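Local coordinates for protein glutaredoxin 1 (PDB 3MSZ) that probably reduces protein disulfides as a glutaredoxin and binds glutathione in a surface pocket, at residues A[6-12]-A[31-37]; A[19-24]-A[75-79]. One frame throughout, in Å; residues are numbered along the deposited sequence.

In the fold
Contact 1 pairs the parallel strands 6-10 and 32-35 at one edge of the sheet, and contact 2 packs helix 15-26, which connects those strands, against helix 75-80. Their centres lie about 12 Å apart. They meet where the inner face of helix 15-26 lies on the sheet: I8 CD1 is 3.5 Å from F24 CD2, V6 CG1 is 3.7 Å from F24 CZ, and E33 OE2 forms a salt bridge of 2.7 Å with K21 NZ. Contact 1 reaches the probable redox pair C14/C17, where T10 touches C17, and its R11 side chain stays about 8 Å from glutathione; contact 2 supplies F75, whose N hydrogen-bonds GSH O2 at 3.1 Å.

Contact 1 (A[6-12]-A[31-37]). With CAC (cacodylate ion), chain C.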
loop_
_atom_site.group_PDB
_atom_site.type_symbol
_atom_site.label_atom_id
_atom_site.label_comp_id
_atom_site.label_asym_id
_atom_site.label_seq_id
_atom_site.Cartn_x
_atom_site.Cartn_y
_atom_site.Cartn_z
ATOM N N VAL A 6 -8.732 2.389 -3.178
ATOM C CA VAL A 6 -7.317 2.261 -2.858
ATOM C C VAL A 6 -7.088 2.424 -1.371
ATOM O O VAL A 6 -7.519 3.397 -0.766
ATOM C CB VAL A 6 -6.474 3.326 -3.564
ATOM C CG1 VAL A 6 -4.959 3.125 -3.220
ATOM C CG2 VAL A 6 -6.728 3.299 -5.078
ATOM N N LYS A 7 -6.387 1.467 -0.786
ATOM C CA LYS A 7 -5.958 1.578 0.593
ATOM C C LYS A 7 -4.436 1.475 0.662
ATOM O O LYS A 7 -3.826 0.569 0.075
ATOM C CB LYS A 7 -6.601 0.449 1.411
ATOM C CG LYS A 7 -6.231 0.460 2.879
ATOM C CD LYS A 7 -6.871 1.638 3.590
ATOM C CE LYS A 7 -6.643 1.586 5.089
ATOM N NZ LYS A 7 -7.399 0.469 5.728
ATOM N N ILE A 8 -3.819 2.419 1.369
ATOM C CA ILE A 8 -2.376 2.418 1.567
ATOM C C ILE A 8 -2.007 2.480 3.043
ATOM O O ILE A 8 -2.462 3.366 3.779
ATOM C CB ILE A 8 -1.674 3.628 0.904
ATOM C CG1 ILE A 8 -2.291 3.927 -0.473
ATOM C CG2 ILE A 8 -0.180 3.335 0.765
ATOM C CD1 ILE A 8 -1.589 5.071 -1.244
ATOM N N TYR A 9 -1.150 1.551 3.453
ATOM C CA TYR A 9 -0.628 1.528 4.793
ATOM C C TYR A 9 0.774 2.103 4.777
ATOM O O TYR A 9 1.618 1.664 3.988
ATOM C CB TYR A 9 -0.622 0.082 5.302
ATOM C CG TYR A 9 -2.020 -0.473 5.496
ATOM C CD1 TYR A 9 -2.691 -0.287 6.700
ATOM C CD2 TYR A 9 -2.653 -1.209 4.494
ATOM C CE1 TYR A 9 -3.970 -0.803 6.899
ATOM C CE2 TYR A 9 -3.954 -1.732 4.679
ATOM C CZ TYR A 9 -4.587 -1.528 5.898
ATOM O OH TYR A 9 -5.861 -2.016 6.127
ATOM N N THR A 10 1.023 3.061 5.674
ATOM C CA THR A 10 2.240 3.829 5.641
ATOM C C THR A 10 2.766 4.134 7.041
ATOM O O THR A 10 2.158 3.771 8.047
ATOM C CB THR A 10 2.005 5.203 4.942
ATOM O OG1 THR A 10 1.107 5.968 5.741
ATOM C CG2 THR A 10 1.365 5.014 3.567
ATOM N N ARG A 11 3.929 4.777 7.078
ATOM C CA ARG A 11 4.431 5.409 8.287
ATOM C C ARG A 11 5.032 6.766 7.859
ATOM O O ARG A 11 5.340 6.987 6.655
ATOM C CB ARG A 11 5.475 4.511 8.968
ATOM C CG ARG A 11 6.849 4.519 8.259
ATOM C CD ARG A 11 7.834 3.588 8.984
ATOM N NE ARG A 11 9.130 3.503 8.294
ATOM C CZ ARG A 11 10.072 4.454 8.313
ATOM N NH1 ARG A 11 11.216 4.263 7.676
ATOM N NH2 ARG A 11 9.886 5.590 8.984
ATOM N N ASN A 12 5.161 7.688 8.809
ATOM C CA ASN A 12 5.885 8.951 8.550
ATOM C C ASN A 12 7.398 8.700 8.481
ATOM O O ASN A 12 7.916 7.807 9.161
ATOM C CB ASN A 12 5.569 9.984 9.643
ATOM C CG ASN A 12 4.095 10.366 9.678
ATOM O OD1 ASN A 12 3.567 10.898 8.702
ATOM N ND2 ASN A 12 3.426 10.083 10.797
ATOM N N PHE A 31 -7.362 7.929 -2.273
ATOM C CA PHE A 31 -6.960 6.744 -1.525
ATOM C C PHE A 31 -7.197 7.021 -0.054
ATOM O O PHE A 31 -7.252 8.186 0.363
ATOM C CB PHE A 31 -5.476 6.412 -1.760
ATOM C CG PHE A 31 -4.526 7.547 -1.412
ATOM C CD1 PHE A 31 -4.101 8.451 -2.390
ATOM C CD2 PHE A 31 -4.082 7.727 -0.104
ATOM C CE1 PHE A 31 -3.232 9.501 -2.064
ATOM C CE2 PHE A 31 -3.211 8.788 0.235
ATOM C CZ PHE A 31 -2.783 9.666 -0.743
ATOM N N ASP A 32 -7.352 5.945 0.710
ATOM C CA ASP A 32 -7.413 6.006 2.159
ATOM C C ASP A 32 -6.082 5.535 2.737
ATOM O O ASP A 32 -5.599 4.418 2.447
ATOM C CB ASP A 32 -8.547 5.130 2.703
ATOM C CG ASP A 32 -8.669 5.216 4.224
ATOM O OD1 ASP A 32 -8.977 6.320 4.738
ATOM O OD2 ASP A 32 -8.446 4.188 4.906
ATOM N N GLU A 33 -5.489 6.392 3.556
ATOM C CA GLU A 33 -4.202 6.097 4.150
ATOM C C GLU A 33 -4.401 5.704 5.611
ATOM O O GLU A 33 -5.100 6.391 6.370
ATOM C CB GLU A 33 -3.269 7.318 4.063
ATOM C CG GLU A 33 -1.848 7.050 4.604
ATOM C CD GLU A 33 -0.954 8.312 4.601
ATOM O OE1 GLU A 33 -1.514 9.416 4.530
ATOM O OE2 GLU A 33 0.305 8.213 4.686
ATOM N N THR A 34 -3.755 4.617 6.008
ATOM C CA THR A 34 -3.629 4.274 7.422
ATOM C C THR A 34 -2.168 4.390 7.838
ATOM O O THR A 34 -1.317 3.676 7.297
ATOM C CB THR A 34 -4.092 2.852 7.634
ATOM O OG1 THR A 34 -5.485 2.792 7.330
ATOM C CG2 THR A 34 -3.864 2.391 9.071
ATOM N N ILE A 35 -1.880 5.303 8.769
ATOM C CA ILE A 35 -0.512 5.553 9.237
ATOM C C ILE A 35 -0.236 4.762 10.523
ATOM O O ILE A 35 -0.951 4.888 11.502
ATOM C CB ILE A 35 -0.259 7.029 9.549
ATOM C CG1 ILE A 35 -0.439 7.895 8.302
ATOM C CG2 ILE A 35 1.175 7.228 10.054
ATOM C CD1 ILE A 35 -0.339 9.392 8.586
ATOM N N ILE A 36 0.797 3.932 10.498
ATOM C CA ILE A 36 1.201 3.171 11.677
ATOM C C ILE A 36 2.676 3.426 11.967
ATOM O O ILE A 36 3.558 2.725 11.464
ATOM C CB ILE A 36 0.961 1.669 11.472
ATOM C CG1 ILE A 36 1.322 1.265 10.037
ATOM C CG2 ILE A 36 -0.493 1.336 11.762
ATOM C CD1 ILE A 36 0.886 -0.155 9.644
ATOM N N ASP A 37 2.949 4.447 12.768
ATOM C CA ASP A 37 4.342 4.889 12.969
ATOM C C ASP A 37 5.150 3.954 13.875
ATOM O O ASP A 37 6.316 3.639 13.601
ATOM C CB ASP A 37 4.417 6.330 13.487
ATOM C CG ASP A 37 4.376 7.378 12.351
ATOM O OD1 ASP A 37 4.405 7.005 11.149
ATOM O OD2 ASP A 37 4.319 8.586 12.671
HETATM AS AS CAC C . 10.340 0.211 7.073
HETATM O O1 CAC C . 10.799 1.766 6.450
HETATM O O2 CAC C . 9.292 -0.466 5.882
HETATM C C1 CAC C . 11.918 -0.937 7.304
HETATM C C2 CAC C . 9.364 0.385 8.759
HETATM O O HOH W 1 -7.419 0.542 8.513
HETATM O O HOH W 2 7.379 6.403 11.217
#
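Strands 6-10 and 32-35 run parallel, their axes 4.7 Å apart at closest and 21° from aligned. F31 opens the pairing: its CB lies 3.6 Å from V6 CG1, and its ring face receives I8 CD1, 4.1 Å from the centroid, a CH-pi contact. D32 binds on both sides of K7, D32 N to V6 O and I8 N to D32 O, each 2.9 Å; its OD2 makes a long salt bridge of 4.0 Å with K7 NZ. On the opposite sheet face, E33 OE2 accepts a 2.6 Å hydrogen bond from T10 OG1. T34 repeats the backbone pattern around Y9, T34 N to I8 O and T10 N to T34 O, both 2.9 Å, while T34 CB packs 3.6 Å from Y9 CD1. I36 N closes the backbone series on T10 O at 2.8 Å. Past the strands, D37 OD1 and OD2 bind N12 N and ND2, each at 2.6 Å. With helix 15-26 as the connection, the pair forms the N-terminal beta-alpha-beta crossover of the thioredoxin fold.

Contact 2 (A[19-24]-A[75-79]); sequences WAKQWF and FTELK. With GSH (glutathione), chain D.
In this thioredoxin-fold protein, helices 15-26 and 75-80 pack side by side against the sheet. Segments 19-24 and 75-79 are both alpha-helical, with axes 10.3 Å apart at closest and N-to-C directions 25° apart. A20 and F75 are nearest in register, 5.7 Å between CA atoms; W23 CA and K79 CA follow at 8.7 Å. L78, the most covered residue (chi1 t, chi2 p), points toward helix 15-26: its CD1 lies 3.5 Å from F24 CZ and 4.0 Å from W23 CE3, its CD2 4.2 Å from A20 CB. W23 (chi1 t, chi2 87°) turns one indole face to L78 CG. F75, also chi1 t, puts CD2 4.1 Å from A20 CB and presents a ring face to W19, whose CB sits 3.8 Å from the centroid; the W19 five-membered ring adds an edge-to-face contact, centroids 5.7 Å apart and planes at 54°. The same phenylalanine starts its helix at the glutathione pocket, where F75 N donates a 3.1 Å hydrogen bond to GSH O2.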
loop_
_atom_site.group_PDB
_atom_site.type_symbol
_atom_site.label_atom_id
_atom_site.label_comp_id
_atom_site.label_asym_id
_atom_site.label_seq_id
_atom_site.Cartn_x
_atom_site.Cartn_y
_atom_site.Cartn_z
ATOM N N TRP A 19 6.413 8.314 -2.224
ATOM C CA TRP A 19 6.416 8.063 -3.672
ATOM C C TRP A 19 5.125 7.379 -4.110
ATOM O O TRP A 19 4.611 7.640 -5.183
ATOM C CB TRP A 19 7.610 7.222 -4.137
ATOM C CG TRP A 19 8.936 7.763 -3.707
ATOM C CD1 TRP A 19 10.034 7.035 -3.331
ATOM C CD2 TRP A 19 9.300 9.145 -3.565
ATOM N NE1 TRP A 19 11.064 7.884 -2.969
ATOM C CE2 TRP A 19 10.645 9.183 -3.132
ATOM C CE3 TRP A 19 8.637 10.361 -3.808
ATOM C CZ2 TRP A 19 11.330 10.388 -2.901
ATOM C CZ3 TRP A 19 9.326 11.556 -3.580
ATOM C CH2 TRP A 19 10.647 11.552 -3.118
ATOM N N ALA A 20 4.613 6.491 -3.283
ATOM C CA ALA A 20 3.400 5.772 -3.641
ATOM C C ALA A 20 2.212 6.707 -3.675
ATOM O O ALA A 20 1.393 6.682 -4.622
ATOM C CB ALA A 20 3.144 4.595 -2.617
ATOM N N LYS A 21 2.066 7.500 -2.617
ATOM C CA LYS A 21 0.962 8.487 -2.534
ATOM C C LYS A 21 1.047 9.498 -3.669
ATOM O O LYS A 21 0.047 9.828 -4.304
ATOM C CB LYS A 21 0.989 9.210 -1.189
ATOM C CG LYS A 21 0.628 8.295 -0.024
ATOM C CD LYS A 21 0.555 9.047 1.302
ATOM C CE LYS A 21 1.941 9.171 1.927
ATOM N NZ LYS A 21 1.901 9.876 3.249
ATOM N N GLN A 22 2.253 10.002 -3.903
ATOM C CA GLN A 22 2.482 10.947 -4.985
ATOM C C GLN A 22 2.042 10.383 -6.329
ATOM O O GLN A 22 1.485 11.104 -7.163
ATOM C CB GLN A 22 3.967 11.277 -5.057
ATOM C CG GLN A 22 4.304 12.191 -6.188
ATOM C CD GLN A 22 5.804 12.525 -6.220
ATOM O OE1 GLN A 22 6.214 13.623 -5.856
ATOM N NE2 GLN A 22 6.611 11.565 -6.642
ATOM N N TRP A 23 2.285 9.091 -6.543
ATOM C CA TRP A 23 1.852 8.466 -7.787
ATOM C C TRP A 23 0.322 8.522 -7.943
ATOM O O TRP A 23 -0.207 8.851 -9.014
ATOM C CB TRP A 23 2.340 7.010 -7.883
ATOM C CG TRP A 23 2.066 6.398 -9.241
ATOM C CD1 TRP A 23 2.872 6.474 -10.358
ATOM C CD2 TRP A 23 0.895 5.666 -9.645
ATOM N NE1 TRP A 23 2.277 5.822 -11.416
ATOM C CE2 TRP A 23 1.071 5.308 -11.010
ATOM C CE3 TRP A 23 -0.277 5.275 -8.994
ATOM C CZ2 TRP A 23 0.114 4.560 -11.733
ATOM C CZ3 TRP A 23 -1.240 4.529 -9.723
ATOM C CH2 TRP A 23 -1.032 4.192 -11.079
ATOM N N PHE A 24 -0.390 8.163 -6.885
ATOM C CA PHE A 24 -1.849 8.201 -6.922
ATOM C C PHE A 24 -2.344 9.630 -7.132
ATOM O O PHE A 24 -3.233 9.869 -7.956
ATOM C CB PHE A 24 -2.439 7.580 -5.651
ATOM C CG PHE A 24 -2.329 6.073 -5.631
ATOM C CD1 PHE A 24 -3.074 5.302 -6.524
ATOM C CD2 PHE A 24 -1.474 5.433 -4.752
ATOM C CE1 PHE A 24 -2.966 3.906 -6.546
ATOM C CE2 PHE A 24 -1.373 4.036 -4.747
ATOM C CZ PHE A 24 -2.119 3.276 -5.659
ATOM N N PHE A 75 6.036 -0.148 -3.433
ATOM C CA PHE A 75 6.151 0.805 -4.521
ATOM C C PHE A 75 6.644 0.198 -5.859
ATOM O O PHE A 75 6.143 0.533 -6.926
ATOM C CB PHE A 75 7.068 1.938 -4.086
ATOM C CG PHE A 75 7.174 3.002 -5.092
ATOM C CD1 PHE A 75 8.374 3.242 -5.745
ATOM C CD2 PHE A 75 6.069 3.761 -5.406
ATOM C CE1 PHE A 75 8.466 4.257 -6.690
ATOM C CE2 PHE A 75 6.145 4.751 -6.373
ATOM C CZ PHE A 75 7.351 5.002 -7.003
ATOM N N THR A 76 7.631 -0.694 -5.785
ATOM C CA THR A 76 8.082 -1.433 -6.953
ATOM C C THR A 76 6.929 -2.105 -7.652
ATOM O O THR A 76 6.805 -2.010 -8.872
ATOM C CB THR A 76 9.123 -2.482 -6.566
ATOM O OG1 THR A 76 10.301 -1.797 -6.132
ATOM C CG2 THR A 76 9.463 -3.417 -7.757
ATOM N N GLU A 77 6.061 -2.771 -6.890
ATOM C CA GLU A 77 4.942 -3.450 -7.520
ATOM C C GLU A 77 3.957 -2.469 -8.111
ATOM O O GLU A 77 3.369 -2.737 -9.164
ATOM C CB GLU A 77 4.222 -4.404 -6.575
ATOM C CG GLU A 77 5.011 -5.650 -6.234
ATOM C CD GLU A 77 5.989 -5.428 -5.063
ATOM O OE1 GLU A 77 6.025 -4.308 -4.486
ATOM O OE2 GLU A 77 6.716 -6.384 -4.713
ATOM N N LEU A 78 3.754 -1.340 -7.434
ATOM C CA LEU A 78 2.840 -0.326 -7.949
ATOM C C LEU A 78 3.307 0.108 -9.335
ATOM O O LEU A 78 2.539 0.121 -10.292
ATOM C CB LEU A 78 2.796 0.881 -7.013
ATOM C CG LEU A 78 1.882 2.048 -7.397
ATOM C CD1 LEU A 78 0.426 1.597 -7.463
ATOM C CD2 LEU A 78 2.052 3.196 -6.393
ATOM N N LYS A 79 4.573 0.461 -9.439
ATOM C CA LYS A 79 5.094 0.945 -10.713
ATOM C C LYS A 79 5.039 -0.138 -11.785
ATOM O O LYS A 79 4.721 0.151 -12.949
ATOM C CB LYS A 79 6.512 1.467 -10.545
ATOM C CG LYS A 79 6.563 2.749 -9.743
ATOM C CD LYS A 79 5.677 3.826 -10.383
ATOM C CE LYS A 79 6.506 4.732 -11.323
ATOM N NZ LYS A 79 5.788 5.032 -12.596
HETATM N N1 GSH D . 13.210 -5.835 -2.933
HETATM C CA1 GSH D . 12.331 -4.780 -2.458
HETATM C C1 GSH D . 12.026 -4.849 -0.978
HETATM O O11 GSH D . 11.584 -5.906 -0.463
HETATM O O12 GSH D . 12.203 -3.830 -0.246
HETATM C CB1 GSH D . 12.933 -3.399 -2.663
HETATM C CG1 GSH D . 11.751 -2.536 -2.220
HETATM C CD1 GSH D . 11.937 -1.100 -2.497
HETATM O OE1 GSH D . 12.396 -0.673 -3.767
HETATM N N2 GSH D . 11.594 -0.364 -1.448
HETATM C CA2 GSH D . 10.430 -0.788 -0.712
HETATM C C2 GSH D . 9.198 -0.704 -1.547
HETATM O O2 GSH D . 7.945 -0.391 -0.944
HETATM C CB2 GSH D . 10.259 0.112 0.490
HETATM S SG2 GSH D . 10.988 -0.627 1.970
HETATM N N3 GSH D . 9.381 -0.927 -2.868
HETATM C CA3 GSH D . 8.642 -1.976 -3.523
HETATM C C3 GSH D . 8.688 -3.317 -2.787
HETATM O O31 GSH D . 9.522 -3.599 -1.893
HETATM O O32 GSH D . 7.876 -4.217 -3.044
#